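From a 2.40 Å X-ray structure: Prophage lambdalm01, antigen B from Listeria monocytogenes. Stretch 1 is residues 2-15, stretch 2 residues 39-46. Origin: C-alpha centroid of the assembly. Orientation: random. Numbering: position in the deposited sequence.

Stretch 1 (2-15) KSLSFMRVLEAVRT
Stretch 2 (39-46) MIEMIDQE

How do the two segments lie against each other? Residues 6-15 form a helix and residues 39-46 a strand, extended except at Ile43, where phi/psi is -118/-63, running nearly antiparallel at 150° with their axes 9.9 Å apart at closest approach. The register is set where Leu10 CA lies 7.4 Å from Ile40 CA. Helical phi/psi values stay near -60/-43, while Ser3 to Ser5 are extended, near -66/136. Together the segments bury 418 Å².

What does Met42 do at the centre? It covers the most surface, 88 Å², with its CA-to-CB bond toward the helix at phi/psi -72/142. Its t, p, p rotamer bends the chain so that CE comes 3.1 Å from Leu10 CD2, a very tight apolar contact. Its CG lies 3.6 Å from Phe6 CD2, approaching the ring obliquely; Phe6 has chi1 72° and chi2 -89°.

How does Ile40 extend this packing along the helix? Ile40 (phi/psi -103/125, rotamer m, t) also has its CA-to-CB bond toward the helix. Ile40 CG2 meets Leu10 CD2 at 3.8 Å, and Ile40 CD1 reaches Val13 CG1 at 4.0 Å. Leu10, m, t, starts sideways, but its end comes nearer, so CD2 touches both Ile40 and Met42. Val13 is t.

Why does a polar residue, Gln45, belong in this contact? Its extended t, t side chain, with chi3 -19° and phi/psi -157/138, reaches the start of the helix, where backbone groups lack helical partners. Gln45 NE2 donates to Leu4 O at 3.2 Å, with an N-H...O angle of 138°. A water bridges the other side of the amide, donating to Gln45 OE1 at 2.7 Å and accepting from Phe6 N at 2.9 Å. Next to this, Ser5 (chi1 166°) caps the helix weakly, its OG accepting from Met7 N at 3.4 Å.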

ATOM      1  N   LYS B   2      29.496  -5.807  14.660  1.00 47.97           N
ATOM      2  CA  LYS B   2      28.075  -5.957  14.993  1.00 44.06           C
ATOM      3  C   LYS B   2      27.261  -4.823  14.364  1.00 39.82           C
ATOM      4  O   LYS B   2      27.714  -3.683  14.316  1.00 36.74           O
ATOM      5  CB  LYS B   2      27.866  -5.942  16.510  1.00 42.25           C
ATOM      6  N   SER B   3      26.064  -5.125  13.876  1.00 34.35           N
ATOM      7  CA  SER B   3      25.210  -4.077  13.322  1.00 34.58           C
ATOM      8  C   SER B   3      24.786  -3.047  14.372  1.00 29.20           C
ATOM      9  O   SER B   3      24.268  -3.393  15.426  1.00 32.32           O
ATOM     10  CB  SER B   3      23.974  -4.664  12.645  1.00 38.62           C
ATOM     11  OG  SER B   3      23.206  -3.632  12.044  1.00 43.76           O
ATOM     12  N   LEU B   4      24.992  -1.775  14.058  1.00 25.96           N
ATOM     13  CA  LEU B   4      24.684  -0.695  14.986  1.00 33.22           C
ATOM     14  C   LEU B   4      23.178  -0.520  15.199  1.00 33.60           C
ATOM     15  O   LEU B   4      22.406  -0.474  14.239  1.00 29.19           O
ATOM     16  CB  LEU B   4      25.299   0.608  14.471  1.00 33.06           C
ATOM     17  CG  LEU B   4      25.652   1.701  15.474  1.00 35.14           C
ATOM     18  CD1 LEU B   4      26.482   1.150  16.640  1.00 30.93           C
ATOM     19  CD2 LEU B   4      26.395   2.819  14.759  1.00 35.77           C
ATOM     20  N   SER B   5      22.775  -0.430  16.463  1.00 33.24           N
ATOM     21  CA  SER B   5      21.387  -0.169  16.844  1.00 29.96           C
ATOM     22  C   SER B   5      20.940   1.234  16.417  1.00 31.42           C
ATOM     23  O   SER B   5      21.736   2.170  16.421  1.00 32.38           O
ATOM     24  CB  SER B   5      21.218  -0.318  18.366  1.00 32.51           C
ATOM     25  OG  SER B   5      19.976   0.222  18.807  1.00 31.20           O
ATOM     26  N   PHE B   6      19.663   1.378  16.072  1.00 28.23           N
ATOM     27  CA  PHE B   6      19.147   2.670  15.641  1.00 29.14           C
ATOM     28  C   PHE B   6      19.404   3.770  16.683  1.00 30.33           C
ATOM     29  O   PHE B   6      19.742   4.899  16.323  1.00 26.95           O
ATOM     30  CB  PHE B   6      17.656   2.588  15.278  1.00 18.15           C
ATOM     31  CG  PHE B   6      16.736   2.435  16.464  1.00 18.08           C
ATOM     32  CD1 PHE B   6      16.411   1.168  16.955  1.00 20.96           C
ATOM     33  CD2 PHE B   6      16.175   3.548  17.071  1.00 18.31           C
ATOM     34  CE1 PHE B   6      15.552   1.020  18.041  1.00 18.98           C
ATOM     35  CE2 PHE B   6      15.322   3.415  18.150  1.00 21.77           C
ATOM     36  CZ  PHE B   6      15.005   2.149  18.637  1.00 23.49           C
ATOM     37  N   MET B   7      19.265   3.432  17.962  1.00 26.36           N
ATOM     38  CA  MET B   7      19.403   4.417  19.037  1.00 30.45           C
ATOM     39  C   MET B   7      20.784   5.044  19.087  1.00 30.44           C
ATOM     40  O   MET B   7      20.922   6.229  19.360  1.00 33.10           O
ATOM     41  CB  MET B   7      19.083   3.797  20.390  1.00 32.17           C
ATOM     42  CG  MET B   7      17.618   3.852  20.760  1.00 37.55           C
ATOM     43  SD  MET B   7      17.414   3.646  22.528  1.00 47.05           S
ATOM     44  CE  MET B   7      18.354   5.037  23.140  1.00 77.28           C
ATOM     45  N   ARG B   8      21.801   4.232  18.832  1.00 30.58           N
ATOM     46  CA  ARG B   8      23.165   4.716  18.710  1.00 25.29           C
ATOM     47  C   ARG B   8      23.252   5.768  17.601  1.00 31.21           C
ATOM     48  O   ARG B   8      23.944   6.783  17.741  1.00 32.69           O
ATOM     49  CB  ARG B   8      24.091   3.549  18.388  1.00 34.81           C
ATOM     50  CG  ARG B   8      25.389   3.564  19.142  1.00 49.10           C
ATOM     51  CD  ARG B   8      25.172   3.336  20.623  1.00 55.80           C
ATOM     52  NE  ARG B   8      26.002   2.240  21.106  1.00 60.82           N
ATOM     53  CZ  ARG B   8      27.322   2.311  21.238  1.00 61.02           C
ATOM     54  NH1 ARG B   8      27.958   3.429  20.919  1.00 58.86           N
ATOM     55  NH2 ARG B   8      28.006   1.265  21.686  1.00 64.02           N
ATOM     56  N   VAL B   9      22.551   5.519  16.494  1.00 29.74           N
ATOM     57  CA  VAL B   9      22.512   6.473  15.386  1.00 30.45           C
ATOM     58  C   VAL B   9      21.726   7.740  15.763  1.00 25.55           C
ATOM     59  O   VAL B   9      22.172   8.852  15.492  1.00 25.65           O
ATOM     60  CB  VAL B   9      21.967   5.831  14.083  1.00 31.28           C
ATOM     61  CG1 VAL B   9      21.852   6.878  12.986  1.00 28.28           C
ATOM     62  CG2 VAL B   9      22.871   4.684  13.634  1.00 25.40           C
ATOM     63  N   LEU B  10      20.569   7.559  16.396  1.00 19.26           N
ATOM     64  CA  LEU B  10      19.840   8.664  17.013  1.00 22.04           C
ATOM     65  C   LEU B  10      20.757   9.539  17.870  1.00 26.22           C
ATOM     66  O   LEU B  10      20.838  10.759  17.674  1.00 24.45           O
ATOM     67  CB  LEU B  10      18.677   8.156  17.865  1.00 25.11           C
ATOM     68  CG  LEU B  10      17.434   7.680  17.103  1.00 31.34           C
ATOM     69  CD1 LEU B  10      16.334   7.247  18.068  1.00 28.29           C
ATOM     70  CD2 LEU B  10      16.916   8.742  16.145  1.00 25.13           C
ATOM     71  N   GLU B  11      21.447   8.913  18.819  1.00 27.20           N
ATOM     72  CA  GLU B  11      22.347   9.640  19.697  1.00 28.82           C
ATOM     73  C   GLU B  11      23.457  10.373  18.952  1.00 27.48           C
ATOM     74  O   GLU B  11      23.790  11.510  19.291  1.00 32.03           O
ATOM     75  CB  GLU B  11      22.938   8.719  20.767  1.00 36.87           C
ATOM     76  CG  GLU B  11      22.134   8.714  22.056  1.00 47.95           C
ATOM     77  CD  GLU B  11      21.874  10.119  22.595  1.00 53.34           C
ATOM     78  OE1 GLU B  11      22.627  11.061  22.246  1.00 59.34           O
ATOM     79  OE2 GLU B  11      20.908  10.283  23.370  1.00 51.09           O
ATOM     80  N   ALA B  12      24.038   9.721  17.949  1.00 25.00           N
ATOM     81  CA  ALA B  12      25.121  10.334  17.189  1.00 28.70           C
ATOM     82  C   ALA B  12      24.643  11.657  16.587  1.00 27.75           C
ATOM     83  O   ALA B  12      25.331  12.658  16.666  1.00 25.98           O
ATOM     84  CB  ALA B  12      25.645   9.381  16.089  1.00 21.64           C
ATOM     85  N   VAL B  13      23.443  11.646  16.013  1.00 27.51           N
ATOM     86  CA  VAL B  13      22.869  12.823  15.371  1.00 27.45           C
ATOM     87  C   VAL B  13      22.479  13.905  16.382  1.00 27.84           C
ATOM     88  O   VAL B  13      22.789  15.077  16.188  1.00 31.83           O
ATOM     89  CB  VAL B  13      21.644  12.443  14.498  1.00 27.92           C
ATOM     90  CG1 VAL B  13      21.062  13.679  13.790  1.00 20.14           C
ATOM     91  CG2 VAL B  13      22.031  11.379  13.498  1.00 18.36           C
ATOM     92  N   ARG B  14      21.804  13.510  17.455  1.00 28.80           N
ATOM     93  CA  ARG B  14      21.410  14.452  18.495  1.00 22.43           C
ATOM     94  C   ARG B  14      22.644  15.151  19.080  1.00 31.15           C
ATOM     95  O   ARG B  14      22.662  16.364  19.274  1.00 30.48           O
ATOM     96  CB  ARG B  14      20.664  13.872  19.557  1.00 23.49           C
ATOM     97  CG  ARG B  14      20.549  14.354  21.301  1.00 46.33           C
ATOM     98  CD  ARG B  14      19.644  13.690  22.312  1.00 57.06           C
ATOM     99  NE  ARG B  14      18.833  14.685  22.994  1.00 66.15           N
ATOM    100  CZ  ARG B  14      19.151  15.230  24.163  1.00 70.60           C
ATOM    101  NH1 ARG B  14      20.255  14.850  24.795  1.00 69.24           N
ATOM    102  NH2 ARG B  14      18.357  16.148  24.702  1.00 72.38           N
ATOM    103  N   THR B  15      23.681  14.368  19.345  1.00 28.75           N
ATOM    104  CA  THR B  15      24.884  14.875  19.981  1.00 32.81           C
ATOM    105  C   THR B  15      25.587  15.894  19.102  1.00 30.17           C
ATOM    106  O   THR B  15      26.117  16.886  19.588  1.00 32.25           O
ATOM    107  CB  THR B  15      25.846  13.725  20.349  1.00 35.69           C
ATOM    108  OG1 THR B  15      25.266  12.956  21.408  1.00 42.07           O
ATOM    109  CG2 THR B  15      27.200  14.263  20.804  1.00 36.86           C
ATOM    110  N   MET B  39      12.464  17.326  16.965  1.00 25.48           N
ATOM    111  CA  MET B  39      12.472  15.906  17.276  1.00 23.85           C
ATOM    112  C   MET B  39      13.021  15.127  16.111  1.00 21.16           C
ATOM    113  O   MET B  39      12.799  15.484  14.960  1.00 24.20           O
ATOM    114  CB  MET B  39      11.042  15.412  17.546  1.00 21.05           C
ATOM    115  CG  MET B  39      10.448  15.869  18.855  1.00 30.50           C
ATOM    116  SD  MET B  39       8.695  15.458  18.975  1.00 43.74           S
ATOM    117  CE  MET B  39       8.155  15.861  17.313  1.00 21.69           C
ATOM    118  N   ILE B  40      13.718  14.040  16.414  1.00 31.83           N
ATOM    119  CA  ILE B  40      14.124  13.080  15.390  1.00 29.66           C
ATOM    120  C   ILE B  40      13.224  11.865  15.468  1.00 26.87           C
ATOM    121  O   ILE B  40      13.082  11.255  16.524  1.00 31.12           O
ATOM    122  CB  ILE B  40      15.586  12.621  15.561  1.00 28.60           C
ATOM    123  CG1 ILE B  40      16.475  13.816  15.909  1.00 30.98           C
ATOM    124  CG2 ILE B  40      16.069  11.929  14.295  1.00 25.72           C
ATOM    125  CD1 ILE B  40      17.915  13.461  16.210  1.00 32.95           C
ATOM    126  N   GLU B  41      12.600  11.525  14.350  1.00 23.17           N
ATOM    127  CA  GLU B  41      11.781  10.328  14.290  1.00 18.89           C
ATOM    128  C   GLU B  41      12.498   9.236  13.498  1.00 23.91           C
ATOM    129  O   GLU B  41      12.683   9.357  12.288  1.00 28.55           O
ATOM    130  CB  GLU B  41      10.439  10.629  13.644  1.00 16.93           C
ATOM    131  CG  GLU B  41       9.504   9.443  13.636  1.00 25.68           C
ATOM    132  CD  GLU B  41       8.411   9.571  12.592  1.00 30.24           C
ATOM    133  OE1 GLU B  41       8.492  10.475  11.737  1.00 31.00           O
ATOM    134  OE2 GLU B  41       7.472   8.761  12.624  1.00 35.58           O
ATOM    135  N   MET B  42      12.902   8.173  14.183  1.00 21.73           N
ATOM    136  CA  MET B  42      13.490   7.025  13.513  1.00 24.81           C
ATOM    137  C   MET B  42      12.390   6.285  12.769  1.00 20.64           C
ATOM    138  O   MET B  42      11.265   6.190  13.240  1.00 25.17           O
ATOM    139  CB  MET B  42      14.184   6.107  14.528  1.00 26.32           C
ATOM    140  CG  MET B  42      14.955   4.927  13.933  1.00 20.43           C
ATOM    141  SD  MET B  42      16.458   5.311  12.955  1.00 34.35           S
ATOM    142  CE  MET B  42      17.165   6.625  13.894  1.00 31.64           C
ATOM    143  N   ILE B  43      12.708   5.779  11.590  1.00 21.79           N
ATOM    144  CA  ILE B  43      11.699   5.122  10.763  1.00 15.91           C
ATOM    145  C   ILE B  43      12.028   3.643  10.516  1.00 21.32           C
ATOM    146  O   ILE B  43      11.283   2.766  10.936  1.00 21.32           O
ATOM    147  CB  ILE B  43      11.523   5.866   9.431  1.00 15.16           C
ATOM    148  CG1 ILE B  43      11.071   7.312   9.699  1.00 18.43           C
ATOM    149  CG2 ILE B  43      10.549   5.124   8.528  1.00 14.66           C
ATOM    150  CD1 ILE B  43      11.403   8.265   8.560  1.00 21.07           C
ATOM    151  N   ASP B  44      13.146   3.366   9.851  1.00 14.60           N
ATOM    152  CA  ASP B  44      13.482   1.989   9.523  1.00 14.37           C
ATOM    153  C   ASP B  44      14.971   1.779   9.249  1.00 15.98           C
ATOM    154  O   ASP B  44      15.752   2.714   9.321  1.00 22.69           O
ATOM    155  CB  ASP B  44      12.597   1.456   8.376  1.00 14.07           C
ATOM    156  CG  ASP B  44      12.846   2.161   7.032  1.00 27.44           C
ATOM    157  OD1 ASP B  44      13.851   2.889   6.889  1.00 28.04           O
ATOM    158  OD2 ASP B  44      12.030   1.972   6.103  1.00 28.34           O
ATOM    159  N   GLN B  45      15.350   0.543   8.950  1.00 21.24           N
ATOM    160  CA  GLN B  45      16.749   0.175   8.796  1.00 22.80           C
ATOM    161  C   GLN B  45      16.800  -1.068   7.920  1.00 24.74           C
ATOM    162  O   GLN B  45      15.981  -1.971   8.081  1.00 24.81           O
ATOM    163  CB  GLN B  45      17.367  -0.084  10.177  1.00 20.64           C
ATOM    164  CG  GLN B  45      18.866  -0.349  10.220  1.00 21.68           C
ATOM    165  CD  GLN B  45      19.352  -0.618  11.655  1.00 23.65           C
ATOM    166  OE1 GLN B  45      18.678  -0.270  12.622  1.00 22.39           O
ATOM    167  NE2 GLN B  45      20.517  -1.236  11.788  1.00 21.28           N
ATOM    168  N   GLU B  46      17.754  -1.106   6.993  1.00 26.41           N
ATOM    169  CA  GLU B  46      17.869  -2.200   6.023  1.00 30.29           C
ATOM    170  C   GLU B  46      19.326  -2.467   5.670  1.00 31.39           C
ATOM    171  O   GLU B  46      20.142  -1.544   5.620  1.00 30.02           O
ATOM    172  CB  GLU B  46      17.136  -1.843   4.719  1.00 31.48           C
ATOM    173  CG  GLU B  46      15.637  -1.636   4.855  1.00 44.31           C
ATOM    174  CD  GLU B  46      14.893  -2.931   5.167  1.00 54.99           C
ATOM    175  OE1 GLU B  46      15.488  -4.022   4.996  1.00 56.88           O
ATOM    176  OE2 GLU B  46      13.713  -2.855   5.581  1.00 50.24           O
TER
HETATM  177  O   HOH W   1      18.224  -1.001  15.211  1.00 24.76           O